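Local coordinates for pyridine nucleotide-disulfide oxidoreductase-like protein (Myceliophthora thermophila, PDB 5MQ6), which uses FAD and NADPH to insert one oxygen atom beside the carbonyl of ketones, especially bulky polycyclic ones, giving esters or lactones, at residues D16-L22 with Y389-L393; I381-R387 with G588-S592; C520-N526 with A567-S573. All blocks are in the same frame, centred on the assembly; numbering follows the deposited sequence.

Contact 1 (D16-L22 with Y389-L393); sequences DLKLHQL and YKLDL
Helix 15-19, the turn at H20 and the start of helix 22-31 at L22 lie against the long helix 378-406, where H20 and L22 meet K390 and L393. H20 centres an inverse gamma turn, and its side chain crosses K390 at about a right angle and L393 at a slant. CE1 of H20 is 4.0 Å from CG of K390, while NE2 of H20 is 4.0 Å from CD2 of L393. The carbonyl O of Y389 sits at the ring edge, 4.2 Å from NE2 of H20 and too far to bond; this buried nitrogen has no polar partner in the model. L393 suits its place by being forked. With CG anti to the backbone N (chi1 167°), CD2 goes to the imidazole and CD1 to L22, whose CD2 is only 3.4 Å from CD1 of L393, a close methyl-to-methyl approach. CG of L19 adds a looser touch at 4.3 Å from CD1 of L393. K390 combines an aliphatic stem for the ring with a charged end: bent at chi3 and chi4, it brings NZ to within 4.0 Å of OD2 of D16, a long salt bridge, and beside CD2 of L17. L22 also touches W419 and R400, and Y389 meets W423 edge to face. A terminal helix and its turn thus rest on the surface of a longer helix, with L22 as the buried member.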
ATOM      1  N   ASP A  16      34.266  -7.569 -12.218  1.00 60.93           N
ATOM      2  CA  ASP A  16      33.011  -7.725 -11.427  1.00 58.95           C
ATOM      3  C   ASP A  16      33.133  -6.897 -10.121  1.00 60.58           C
ATOM      4  O   ASP A  16      32.259  -6.010  -9.837  1.00 53.59           O
ATOM      5  CB  ASP A  16      32.774  -9.249 -11.152  1.00 68.59           C
ATOM      6  CG  ASP A  16      31.669  -9.576 -10.051  1.00 84.79           C
ATOM      7  OD1 ASP A  16      30.436  -9.626 -10.390  1.00 64.19           O
ATOM      8  OD2 ASP A  16      32.049  -9.890  -8.872  1.00 97.19           O
ATOM      9  N   LEU A  17      34.239  -7.128  -9.382  1.00 43.33           N
ATOM     10  CA  LEU A  17      34.421  -6.515  -8.040  1.00 53.43           C
ATOM     11  C   LEU A  17      34.750  -5.010  -8.173  1.00 58.32           C
ATOM     12  O   LEU A  17      34.274  -4.179  -7.378  1.00 59.03           O
ATOM     13  CB  LEU A  17      35.417  -7.281  -7.131  1.00 54.21           C
ATOM     14  CG  LEU A  17      35.078  -8.789  -6.860  1.00 63.85           C
ATOM     15  CD1 LEU A  17      36.163  -9.495  -6.040  1.00 70.47           C
ATOM     16  CD2 LEU A  17      33.711  -8.987  -6.204  1.00 64.83           C
ATOM     17  N   LYS A  18      35.505  -4.654  -9.209  1.00 60.85           N
ATOM     18  CA  LYS A  18      35.735  -3.258  -9.524  1.00 65.84           C
ATOM     19  C   LYS A  18      34.409  -2.517  -9.718  1.00 52.03           C
ATOM     20  O   LYS A  18      34.175  -1.519  -9.070  1.00 54.41           O
ATOM     21  CB  LYS A  18      36.598  -3.101 -10.785  1.00 76.76           C
ATOM     22  CG  LYS A  18      38.050  -2.842 -10.463  1.00 77.22           C
ATOM     23  CD  LYS A  18      38.203  -1.408  -9.977  1.00 81.78           C
ATOM     24  CE  LYS A  18      39.454  -1.208  -9.134  1.00 87.48           C
ATOM     25  NZ  LYS A  18      39.117  -0.873  -7.714  1.00 81.21           N
ATOM     26  N   LEU A  19      33.546  -3.018 -10.603  1.00 50.29           N
ATOM     27  CA  LEU A  19      32.261  -2.374 -10.889  1.00 58.28           C
ATOM     28  C   LEU A  19      31.508  -2.001  -9.556  1.00 53.22           C
ATOM     29  O   LEU A  19      30.816  -1.013  -9.542  1.00 53.97           O
ATOM     30  CB  LEU A  19      31.426  -3.172 -11.949  1.00 56.04           C
ATOM     31  CG  LEU A  19      30.130  -2.640 -12.649  1.00 62.84           C
ATOM     32  CD1 LEU A  19      30.074  -1.127 -12.868  1.00 56.40           C
ATOM     33  CD2 LEU A  19      29.835  -3.359 -13.987  1.00 66.60           C
ATOM     34  N   HIS A  20      31.741  -2.664  -8.419  1.00 62.90           N
ATOM     35  CA  HIS A  20      31.250  -2.065  -7.114  1.00 68.82           C
ATOM     36  C   HIS A  20      32.103  -0.888  -6.497  1.00 67.23           C
ATOM     37  O   HIS A  20      32.430  -0.863  -5.351  1.00 61.10           O
ATOM     38  CB  HIS A  20      30.947  -3.161  -6.136  1.00 69.94           C
ATOM     39  CG  HIS A  20      30.102  -4.255  -6.724  1.00 89.63           C
ATOM     40  ND1 HIS A  20      30.636  -5.420  -7.241  1.00 94.06           N
ATOM     41  CD2 HIS A  20      28.761  -4.344  -6.908  1.00 96.27           C
ATOM     42  CE1 HIS A  20      29.663  -6.193  -7.690  1.00 88.68           C
ATOM     43  NE2 HIS A  20      28.515  -5.562  -7.503  1.00 93.19           N
ATOM     44  N   GLN A  21      32.506   0.058  -7.340  1.00 60.95           N
ATOM     45  CA  GLN A  21      32.546   1.492  -7.007  1.00 63.25           C
ATOM     46  C   GLN A  21      31.152   2.132  -7.378  1.00 60.83           C
ATOM     47  O   GLN A  21      30.851   3.279  -7.082  1.00 69.09           O
ATOM     48  CB  GLN A  21      33.748   2.170  -7.727  1.00 71.60           C
ATOM     49  CG  GLN A  21      33.841   2.028  -9.270  1.00 76.02           C
ATOM     50  CD  GLN A  21      35.255   1.665  -9.812  1.00 78.95           C
ATOM     51  OE1 GLN A  21      36.187   2.482  -9.785  1.00 66.71           O
ATOM     52  NE2 GLN A  21      35.398   0.450 -10.347  1.00 64.79           N
ATOM     53  N   LEU A  22      30.311   1.372  -8.059  1.00 46.00           N
ATOM     54  CA  LEU A  22      28.863   1.624  -8.131  1.00 44.42           C
ATOM     55  C   LEU A  22      28.242   1.941  -6.740  1.00 46.28           C
ATOM     56  O   LEU A  22      27.498   2.974  -6.533  1.00 39.02           O
ATOM     57  CB  LEU A  22      28.198   0.366  -8.696  1.00 41.00           C
ATOM     58  CG  LEU A  22      26.702   0.338  -8.968  1.00 49.71           C
ATOM     59  CD1 LEU A  22      26.341   1.432  -9.983  1.00 53.31           C
ATOM     60  CD2 LEU A  22      26.262  -1.031  -9.492  1.00 43.81           C
ATOM     61  N   TYR A 389      23.726  -7.262  -3.518  1.00 29.23           N
ATOM     62  CA  TYR A 389      24.278  -6.244  -4.437  1.00 26.92           C
ATOM     63  C   TYR A 389      24.728  -6.839  -5.811  1.00 28.82           C
ATOM     64  O   TYR A 389      24.451  -6.256  -6.898  1.00 26.53           O
ATOM     65  CB  TYR A 389      25.400  -5.447  -3.741  1.00 29.14           C
ATOM     66  CG  TYR A 389      24.845  -4.306  -2.936  1.00 29.12           C
ATOM     67  CD1 TYR A 389      24.399  -4.483  -1.644  1.00 34.17           C
ATOM     68  CD2 TYR A 389      24.751  -3.050  -3.465  1.00 33.05           C
ATOM     69  CE1 TYR A 389      23.849  -3.430  -0.907  1.00 34.11           C
ATOM     70  CE2 TYR A 389      24.195  -2.008  -2.750  1.00 32.49           C
ATOM     71  CZ  TYR A 389      23.759  -2.210  -1.465  1.00 35.17           C
ATOM     72  OH  TYR A 389      23.202  -1.164  -0.750  1.00 40.18           O
ATOM     73  N   LYS A 390      25.382  -7.993  -5.761  1.00 26.39           N
ATOM     74  CA  LYS A 390      25.784  -8.698  -6.980  1.00 28.38           C
ATOM     75  C   LYS A 390      24.590  -9.211  -7.714  1.00 27.16           C
ATOM     76  O   LYS A 390      24.559  -9.113  -8.912  1.00 27.77           O
ATOM     77  CB  LYS A 390      26.700  -9.892  -6.721  1.00 35.27           C
ATOM     78  CG  LYS A 390      28.124  -9.575  -6.259  1.00 42.26           C
ATOM     79  CD  LYS A 390      29.084 -10.757  -6.577  1.00 50.19           C
ATOM     80  CE  LYS A 390      29.750 -11.420  -5.360  1.00 55.30           C
ATOM     81  NZ  LYS A 390      31.158 -10.969  -5.157  1.00 59.33           N
ATOM     82  N   LEU A 391      23.602  -9.761  -7.017  1.00 25.45           N
ATOM     83  CA  LEU A 391      22.383 -10.156  -7.688  1.00 25.32           C
ATOM     84  C   LEU A 391      21.652  -9.031  -8.448  1.00 23.60           C
ATOM     85  O   LEU A 391      21.138  -9.211  -9.575  1.00 24.46           O
ATOM     86  CB  LEU A 391      21.445 -10.779  -6.659  1.00 29.49           C
ATOM     87  CG  LEU A 391      20.183 -11.452  -7.161  1.00 30.86           C
ATOM     88  CD1 LEU A 391      20.511 -12.589  -8.151  1.00 29.47           C
ATOM     89  CD2 LEU A 391      19.399 -11.913  -5.901  1.00 31.75           C
ATOM     90  N   ASP A 392      21.619  -7.855  -7.850  1.00 23.27           N
ATOM     91  CA  ASP A 392      20.927  -6.723  -8.441  1.00 21.71           C
ATOM     92  C   ASP A 392      21.623  -6.029  -9.606  1.00 23.51           C
ATOM     93  O   ASP A 392      20.968  -5.313 -10.427  1.00 22.02           O
ATOM     94  CB  ASP A 392      20.673  -5.682  -7.385  1.00 22.65           C
ATOM     95  CG  ASP A 392      19.598  -4.734  -7.798  1.00 22.23           C
ATOM     96  OD1 ASP A 392      18.572  -5.186  -8.328  1.00 22.02           O
ATOM     97  OD2 ASP A 392      19.797  -3.509  -7.617  1.00 25.65           O
ATOM     98  N   LEU A 393      22.940  -6.159  -9.652  1.00 22.98           N
ATOM     99  CA  LEU A 393      23.743  -5.398 -10.565  1.00 25.46           C
ATOM    100  C   LEU A 393      23.253  -5.473 -12.031  1.00 20.67           C
ATOM    101  O   LEU A 393      23.095  -4.430 -12.672  1.00 24.57           O
ATOM    102  CB  LEU A 393      25.205  -5.822 -10.437  1.00 31.47           C
ATOM    103  CG  LEU A 393      26.112  -5.323 -11.547  1.00 33.40           C
ATOM    104  CD1 LEU A 393      26.225  -3.850 -11.437  1.00 33.32           C
ATOM    105  CD2 LEU A 393      27.462  -5.962 -11.347  1.00 44.28           C
TER

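Contact 2 (I381-R387 with G588-S592); sequences IAEHLGR and GWFAS
H384 and W589 meet as a T-shaped pair, the edge of the imidazole aimed at the face of the indole. CE1 of H384 stands above the middle of the indole, the two planes turned 60° apart and the imidazole centroid 4.5 Å from that of the six-membered ring. The same histidine bonds to the same tryptophan through the backbone: NE2 of H384 donates to O of W589 at 2.9 Å, in the carbonyl plane and on a lone pair, though the bond is not straight (N-H...O 146°) and the oxygen is tilted a little out of the imidazole plane. Histidine suits the site because one ring supplies both donor and aromatic edge, and its CG, anti to the backbone N (chi1 171°), carries it towards the loop. R387 comes in obliquely, its NH2 3.6 Å from CH2 of W589. Exchanging W589 for a leucine would probably deprive the imidazole edge of its aromatic face and leave the carbonyl of S363, which receives the indole NE1, without its donor. On the other flank CG2 of I381 packs 3.5 Å from CB of A591, and CD2 of L385 lies 3.4 Å from CA of S592. At G588 a CB would press on CD1 of I381. The side of helix 378-406 that carries these residues thus docks on a 3-10 turn and its approach, a helix-on-loop packing centred on an edge-to-face aromatic pair.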
ATOM      1  N   ILE A 381      26.373 -10.755   7.785  1.00 32.76           N
ATOM      2  CA  ILE A 381      25.613  -9.672   7.170  1.00 36.61           C
ATOM      3  C   ILE A 381      26.299  -9.126   5.908  1.00 40.37           C
ATOM      4  O   ILE A 381      25.630  -8.864   4.903  1.00 37.86           O
ATOM      5  CB  ILE A 381      25.355  -8.522   8.159  1.00 41.71           C
ATOM      6  CG1 ILE A 381      24.449  -8.940   9.345  1.00 44.44           C
ATOM      7  CG2 ILE A 381      24.764  -7.283   7.474  1.00 41.28           C
ATOM      8  CD1 ILE A 381      23.521 -10.068   9.082  1.00 47.52           C
ATOM      9  N   ALA A 382      27.611  -8.926   5.983  1.00 36.01           N
ATOM     10  CA  ALA A 382      28.375  -8.377   4.855  1.00 38.77           C
ATOM     11  C   ALA A 382      28.309  -9.295   3.633  1.00 31.91           C
ATOM     12  O   ALA A 382      28.210  -8.841   2.516  1.00 41.65           O
ATOM     13  CB  ALA A 382      29.844  -8.146   5.246  1.00 39.90           C
ATOM     14  N   GLU A 383      28.352 -10.593   3.880  1.00 25.20           N
ATOM     15  CA  GLU A 383      28.289 -11.570   2.855  1.00 31.70           C
ATOM     16  C   GLU A 383      26.882 -11.547   2.200  1.00 32.74           C
ATOM     17  O   GLU A 383      26.756 -11.702   1.020  1.00 29.59           O
ATOM     18  CB  GLU A 383      28.559 -12.886   3.522  1.00 38.51           C
ATOM     19  CG  GLU A 383      28.813 -14.048   2.629  1.00 47.72           C
ATOM     20  CD  GLU A 383      28.858 -15.389   3.402  1.00 64.04           C
ATOM     21  OE1 GLU A 383      28.894 -16.444   2.736  1.00 75.56           O
ATOM     22  OE2 GLU A 383      28.847 -15.428   4.659  1.00 59.57           O
ATOM     23  N   HIS A 384      25.845 -11.393   3.019  1.00 30.19           N
ATOM     24  CA  HIS A 384      24.437 -11.305   2.571  1.00 28.01           C
ATOM     25  C   HIS A 384      24.289 -10.056   1.722  1.00 22.90           C
ATOM     26  O   HIS A 384      23.730 -10.127   0.632  1.00 25.01           O
ATOM     27  CB  HIS A 384      23.509 -11.223   3.819  1.00 30.58           C
ATOM     28  CG  HIS A 384      22.044 -10.917   3.529  1.00 25.96           C
ATOM     29  ND1 HIS A 384      21.233 -11.773   2.828  1.00 27.64           N
ATOM     30  CD2 HIS A 384      21.247  -9.901   3.935  1.00 26.27           C
ATOM     31  CE1 HIS A 384      20.008 -11.271   2.763  1.00 26.22           C
ATOM     32  NE2 HIS A 384      19.978 -10.147   3.458  1.00 24.29           N
ATOM     33  N   LEU A 385      24.785  -8.926   2.200  1.00 21.48           N
ATOM     34  CA  LEU A 385      24.698  -7.758   1.407  1.00 30.27           C
ATOM     35  C   LEU A 385      25.507  -7.859   0.096  1.00 35.33           C
ATOM     36  O   LEU A 385      25.044  -7.389  -0.950  1.00 34.30           O
ATOM     37  CB  LEU A 385      25.126  -6.520   2.150  1.00 36.91           C
ATOM     38  CG  LEU A 385      24.354  -6.085   3.379  1.00 40.44           C
ATOM     39  CD1 LEU A 385      24.983  -4.797   3.850  1.00 42.84           C
ATOM     40  CD2 LEU A 385      22.893  -5.838   3.130  1.00 42.64           C
ATOM     41  N   GLY A 386      26.691  -8.449   0.151  1.00 30.20           N
ATOM     42  CA  GLY A 386      27.465  -8.604  -1.040  1.00 25.88           C
ATOM     43  C   GLY A 386      26.729  -9.402  -2.057  1.00 26.33           C
ATOM     44  O   GLY A 386      26.660  -8.986  -3.218  1.00 26.30           O
ATOM     45  N   ARG A 387      26.124 -10.510  -1.608  1.00 26.88           N
ATOM     46  CA  ARG A 387      25.338 -11.385  -2.479  1.00 26.73           C
ATOM     47  C   ARG A 387      24.178 -10.615  -3.186  1.00 26.66           C
ATOM     48  O   ARG A 387      23.992 -10.677  -4.428  1.00 22.52           O
ATOM     49  CB  ARG A 387      24.821 -12.655  -1.758  1.00 29.37           C
ATOM     50  CG  ARG A 387      24.165 -13.673  -2.726  1.00 27.68           C
ATOM     51  CD  ARG A 387      23.473 -14.842  -2.023  1.00 29.82           C
ATOM     52  NE  ARG A 387      22.309 -14.431  -1.215  1.00 32.37           N
ATOM     53  CZ  ARG A 387      21.158 -13.975  -1.702  1.00 32.38           C
ATOM     54  NH1 ARG A 387      20.982 -13.852  -3.018  1.00 32.10           N
ATOM     55  NH2 ARG A 387      20.157 -13.628  -0.883  1.00 33.95           N
ATOM     56  N   GLY A 588      18.295 -10.107  10.496  1.00 23.00           N
ATOM     57  CA  GLY A 588      19.528 -10.014   9.695  1.00 26.21           C
ATOM     58  C   GLY A 588      19.261  -9.913   8.200  1.00 26.94           C
ATOM     59  O   GLY A 588      19.949  -9.178   7.523  1.00 26.35           O
ATOM     60  N   TRP A 589      18.228 -10.579   7.703  1.00 27.43           N
ATOM     61  CA  TRP A 589      17.836 -10.408   6.299  1.00 29.27           C
ATOM     62  C   TRP A 589      17.694  -8.923   5.944  1.00 24.93           C
ATOM     63  O   TRP A 589      18.153  -8.482   4.897  1.00 26.11           O
ATOM     64  CB  TRP A 589      16.547 -11.172   5.953  1.00 30.78           C
ATOM     65  CG  TRP A 589      16.367 -11.246   4.508  1.00 26.71           C
ATOM     66  CD1 TRP A 589      15.789 -10.312   3.713  1.00 26.94           C
ATOM     67  CD2 TRP A 589      16.799 -12.289   3.650  1.00 25.28           C
ATOM     68  NE1 TRP A 589      15.830 -10.721   2.385  1.00 23.26           N
ATOM     69  CE2 TRP A 589      16.456 -11.915   2.322  1.00 21.87           C
ATOM     70  CE3 TRP A 589      17.460 -13.514   3.867  1.00 26.20           C
ATOM     71  CZ2 TRP A 589      16.759 -12.715   1.205  1.00 28.13           C
ATOM     72  CZ3 TRP A 589      17.753 -14.309   2.785  1.00 24.48           C
ATOM     73  CH2 TRP A 589      17.423 -13.893   1.448  1.00 26.53           C
ATOM     74  N   PHE A 590      17.112  -8.152   6.849  1.00 24.42           N
ATOM     75  CA  PHE A 590      16.737  -6.775   6.532  1.00 24.70           C
ATOM     76  C   PHE A 590      17.795  -5.700   6.753  1.00 24.89           C
ATOM     77  O   PHE A 590      17.563  -4.507   6.508  1.00 22.59           O
ATOM     78  CB  PHE A 590      15.363  -6.471   7.092  1.00 24.29           C
ATOM     79  CG  PHE A 590      14.315  -7.493   6.656  1.00 23.92           C
ATOM     80  CD1 PHE A 590      13.682  -7.378   5.423  1.00 25.71           C
ATOM     81  CD2 PHE A 590      14.015  -8.582   7.436  1.00 23.06           C
ATOM     82  CE1 PHE A 590      12.782  -8.353   4.968  1.00 23.35           C
ATOM     83  CE2 PHE A 590      13.061  -9.540   7.023  1.00 25.25           C
ATOM     84  CZ  PHE A 590      12.418  -9.414   5.775  1.00 24.55           C
ATOM     85  N   ALA A 591      19.007  -6.142   7.089  1.00 26.07           N
ATOM     86  CA  ALA A 591      20.200  -5.277   6.896  1.00 25.95           C
ATOM     87  C   ALA A 591      20.331  -4.785   5.468  1.00 30.33           C
ATOM     88  O   ALA A 591      20.939  -3.734   5.223  1.00 28.86           O
ATOM     89  CB  ALA A 591      21.450  -6.037   7.258  1.00 30.42           C
ATOM     90  N   SER A 592      19.753  -5.553   4.530  1.00 31.98           N
ATOM     91  CA  SER A 592      19.574  -5.084   3.169  1.00 29.29           C
ATOM     92  C   SER A 592      19.089  -3.649   3.046  1.00 27.66           C
ATOM     93  O   SER A 592      19.379  -2.987   2.094  1.00 31.81           O
ATOM     94  CB  SER A 592      18.611  -5.981   2.420  1.00 27.19           C
ATOM     95  OG  SER A 592      17.291  -5.828   2.927  1.00 25.72           O
TER

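Contact 3 (C520-N526 with A567-S573); sequences CSNGFPN and ALVEVTS
Two asparagine amides present their ND2 edges to strand 567-571. That of N526 mimics a peptide group: its ND2 donates close to the amide plane to O of A567 at 2.9 Å and also bonds O of R217, whereas N of V569 reaches OD1 of N526 at 2.8 Å, tilted from the plane of that carbonyl. With CG beside its own backbone N (chi1 -72°), the amide runs next to a third bond, N of N526 to O of V569 at 2.9 Å, and V569 is held at both N-H and carbonyl. ND2 of N522 donates to O of V571 at 2.8 Å, in plane, the amide only 18° from the E570 carboxylate. OE2 of E570 takes N of G523 at 2.7 Å on its anti lone pair, while OE1 pairs with R499. The ring of F524 has O of S521 at its edge; these are the last and first residues of a type II beta turn in which G523 takes a positive phi (96°), where a CB would jam against the preceding carbonyl. P525, unable to donate, packs alongside E570, and CB of P525 is 3.7 Å from CD1 of L568. A water bridges O of S521 and N of V571. Strand 567-571 is bonded along both edges: 649-653 pairs antiparallel with it through L568 and E570, with T572 continuing to G648, and this loop takes the alternate residues. T572 sits at the N-cap of helix 573-585, its OG1 bonded to N of A575, and N526 leads into strand 527-529, beside 218-221.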
ATOM      1  N   CYS A 520      -3.131 -10.596  15.047  1.00 18.33           N
ATOM      2  CA  CYS A 520      -3.839 -10.304  16.344  1.00 18.44           C
ATOM      3  C   CYS A 520      -2.806 -10.077  17.439  1.00 17.95           C
ATOM      4  O   CYS A 520      -1.621 -10.410  17.260  1.00 21.43           O
ATOM      5  CB  CYS A 520      -4.760 -11.470  16.690  1.00 18.33           C
ATOM      6  SG  CYS A 520      -3.819 -12.999  16.956  1.00 21.85           S
ATOM      7  N   SER A 521      -3.248  -9.564  18.586  1.00 17.92           N
ATOM      8  CA  SER A 521      -2.409  -9.202  19.744  1.00 17.89           C
ATOM      9  C   SER A 521      -3.161  -9.485  21.092  1.00 17.65           C
ATOM     10  O   SER A 521      -4.427  -9.292  21.243  1.00 16.02           O
ATOM     11  CB  SER A 521      -2.051  -7.730  19.702  1.00 20.54           C
ATOM     12  OG  SER A 521      -0.832  -7.457  20.408  1.00 24.10           O
ATOM     13  N   ASN A 522      -2.365  -9.913  22.054  1.00 15.78           N
ATOM     14  CA  ASN A 522      -2.844 -10.209  23.384  1.00 16.80           C
ATOM     15  C   ASN A 522      -3.364  -8.980  24.071  1.00 16.57           C
ATOM     16  O   ASN A 522      -2.723  -7.908  24.044  1.00 16.12           O
ATOM     17  CB  ASN A 522      -1.762 -10.874  24.241  1.00 18.42           C
ATOM     18  CG  ASN A 522      -2.255 -11.136  25.637  1.00 19.73           C
ATOM     19  OD1 ASN A 522      -1.936 -10.358  26.465  1.00 16.81           O
ATOM     20  ND2 ASN A 522      -3.184 -12.127  25.850  1.00 20.08           N
ATOM     21  N   GLY A 523      -4.507  -9.151  24.709  1.00 15.96           N
ATOM     22  CA  GLY A 523      -5.274  -8.004  25.323  1.00 17.79           C
ATOM     23  C   GLY A 523      -6.379  -7.435  24.476  1.00 16.62           C
ATOM     24  O   GLY A 523      -7.076  -6.559  24.921  1.00 19.61           O
ATOM     25  N   PHE A 524      -6.550  -7.968  23.261  1.00 16.60           N
ATOM     26  CA  PHE A 524      -7.376  -7.419  22.168  1.00 16.65           C
ATOM     27  C   PHE A 524      -8.131  -8.520  21.535  1.00 15.70           C
ATOM     28  O   PHE A 524      -7.959  -8.779  20.356  1.00 15.18           O
ATOM     29  CB  PHE A 524      -6.541  -6.573  21.158  1.00 17.02           C
ATOM     30  CG  PHE A 524      -5.738  -5.473  21.847  1.00 19.13           C
ATOM     31  CD1 PHE A 524      -4.505  -5.764  22.403  1.00 17.81           C
ATOM     32  CD2 PHE A 524      -6.266  -4.229  22.019  1.00 21.03           C
ATOM     33  CE1 PHE A 524      -3.775  -4.834  23.084  1.00 18.19           C
ATOM     34  CE2 PHE A 524      -5.558  -3.251  22.703  1.00 23.45           C
ATOM     35  CZ  PHE A 524      -4.304  -3.560  23.251  1.00 20.42           C
ATOM     36  N   PRO A 525      -8.994  -9.203  22.361  1.00 16.74           N
ATOM     37  CA  PRO A 525      -9.786 -10.353  21.912  1.00 17.91           C
ATOM     38  C   PRO A 525     -10.715  -9.965  20.800  1.00 16.38           C
ATOM     39  O   PRO A 525     -11.195  -8.842  20.781  1.00 15.88           O
ATOM     40  CB  PRO A 525     -10.575 -10.776  23.183  1.00 17.20           C
ATOM     41  CG  PRO A 525     -10.696  -9.519  23.962  1.00 17.93           C
ATOM     42  CD  PRO A 525      -9.509  -8.689  23.649  1.00 16.08           C
ATOM     43  N   ASN A 526     -10.958 -10.902  19.871  1.00 14.18           N
ATOM     44  CA  ASN A 526     -11.859 -10.675  18.778  1.00 14.91           C
ATOM     45  C   ASN A 526     -11.492  -9.535  17.878  1.00 14.24           C
ATOM     46  O   ASN A 526     -12.326  -9.063  17.142  1.00 16.07           O
ATOM     47  CB  ASN A 526     -13.327 -10.625  19.239  1.00 15.00           C
ATOM     48  CG  ASN A 526     -13.842 -11.990  19.629  1.00 16.99           C
ATOM     49  OD1 ASN A 526     -13.059 -12.944  19.751  1.00 19.63           O
ATOM     50  ND2 ASN A 526     -15.181 -12.104  19.830  1.00 16.71           N
ATOM     51  N   ALA A 567     -17.818 -17.104  19.721  1.00 18.02           N
ATOM     52  CA  ALA A 567     -16.499 -17.214  20.374  1.00 15.93           C
ATOM     53  C   ALA A 567     -15.875 -15.954  20.809  1.00 16.58           C
ATOM     54  O   ALA A 567     -16.033 -14.848  20.181  1.00 16.67           O
ATOM     55  CB  ALA A 567     -15.544 -18.015  19.477  1.00 15.53           C
ATOM     56  N   LEU A 568     -15.079 -16.135  21.856  1.00 16.38           N
ATOM     57  CA  LEU A 568     -14.146 -15.157  22.275  1.00 18.81           C
ATOM     58  C   LEU A 568     -12.773 -15.747  22.029  1.00 18.94           C
ATOM     59  O   LEU A 568     -12.432 -16.724  22.674  1.00 19.75           O
ATOM     60  CB  LEU A 568     -14.393 -14.845  23.754  1.00 20.30           C
ATOM     61  CG  LEU A 568     -13.508 -13.745  24.325  1.00 22.92           C
ATOM     62  CD1 LEU A 568     -13.830 -12.403  23.662  1.00 24.93           C
ATOM     63  CD2 LEU A 568     -13.652 -13.662  25.823  1.00 24.17           C
ATOM     64  N   VAL A 569     -11.967 -15.085  21.185  1.00 16.40           N
ATOM     65  CA  VAL A 569     -10.742 -15.605  20.689  1.00 18.03           C
ATOM     66  C   VAL A 569      -9.659 -14.622  20.949  1.00 20.70           C
ATOM     67  O   VAL A 569      -9.716 -13.497  20.427  1.00 19.23           O
ATOM     68  CB  VAL A 569     -10.809 -15.720  19.141  1.00 21.11           C
ATOM     69  CG1 VAL A 569      -9.532 -16.350  18.633  1.00 23.50           C
ATOM     70  CG2 VAL A 569     -11.964 -16.561  18.742  1.00 19.59           C
ATOM     71  N   GLU A 570      -8.612 -15.042  21.667  1.00 21.54           N
ATOM     72  CA  GLU A 570      -7.575 -14.097  22.127  1.00 19.37           C
ATOM     73  C   GLU A 570      -6.252 -14.787  22.162  1.00 18.99           C
ATOM     74  O   GLU A 570      -6.119 -15.814  22.822  1.00 17.28           O
ATOM     75  CB  GLU A 570      -7.849 -13.580  23.553  1.00 19.05           C
ATOM     76  CG  GLU A 570      -6.970 -12.391  23.865  1.00 18.92           C
ATOM     77  CD  GLU A 570      -7.224 -11.725  25.198  1.00 20.94           C
ATOM     78  OE1 GLU A 570      -8.170 -12.090  25.884  1.00 20.74           O
ATOM     79  OE2 GLU A 570      -6.459 -10.832  25.554  1.00 22.98           O
ATOM     80  N   VAL A 571      -5.293 -14.286  21.398  1.00 18.72           N
ATOM     81  CA  VAL A 571      -3.938 -14.877  21.464  1.00 17.64           C
ATOM     82  C   VAL A 571      -3.331 -14.683  22.902  1.00 16.88           C
ATOM     83  O   VAL A 571      -3.541 -13.625  23.563  1.00 14.36           O
ATOM     84  CB  VAL A 571      -2.977 -14.321  20.421  1.00 17.53           C
ATOM     85  CG1 VAL A 571      -2.660 -12.848  20.606  1.00 17.27           C
ATOM     86  CG2 VAL A 571      -1.652 -15.123  20.393  1.00 18.48           C
ATOM     87  N   THR A 572      -2.571 -15.660  23.340  1.00 16.81           N
ATOM     88  CA  THR A 572      -1.908 -15.486  24.652  1.00 18.40           C
ATOM     89  C   THR A 572      -0.610 -14.634  24.562  1.00 17.68           C
ATOM     90  O   THR A 572       0.014 -14.522  23.515  1.00 18.07           O
ATOM     91  CB  THR A 572      -1.552 -16.835  25.267  1.00 19.21           C
ATOM     92  OG1 THR A 572      -0.662 -17.494  24.402  1.00 18.66           O
ATOM     93  CG2 THR A 572      -2.798 -17.729  25.431  1.00 21.14           C
ATOM     94  N   SER A 573      -0.177 -14.073  25.654  1.00 17.73           N
ATOM     95  CA  SER A 573       1.081 -13.282  25.682  1.00 19.92           C
ATOM     96  C   SER A 573       2.259 -14.169  25.327  1.00 20.25           C
ATOM     97  O   SER A 573       3.145 -13.736  24.637  1.00 19.14           O
ATOM     98  CB  SER A 573       1.332 -12.550  27.033  1.00 21.85           C
ATOM     99  OG  SER A 573       1.211 -13.482  28.054  1.00 28.83           O
TER
HETATM  100  O   HOH W   1      -6.071 -11.653  20.318  1.00 17.83           O

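Contacts 1 and 2 share helix 378-406 on consecutive turns, with centres about 14 Å apart. Contact 1 lays the N-terminal residues on it, and contact 2 brings in the loop 588-592 from late in the chain, a few residues before C596, which is disulfide-bonded to C424. Contact 3 lies well away, its centre about 47 Å from that of contact 1 and 35 Å from that of contact 2. Along the chain contacts 1 and 2 interlock, whereas both segments of contact 3 fall between those of contact 2. Helix 573-585 runs from strand 567-571 to the loop of contact 2, so the late part of the chain links two distant regions of the enzyme's periphery.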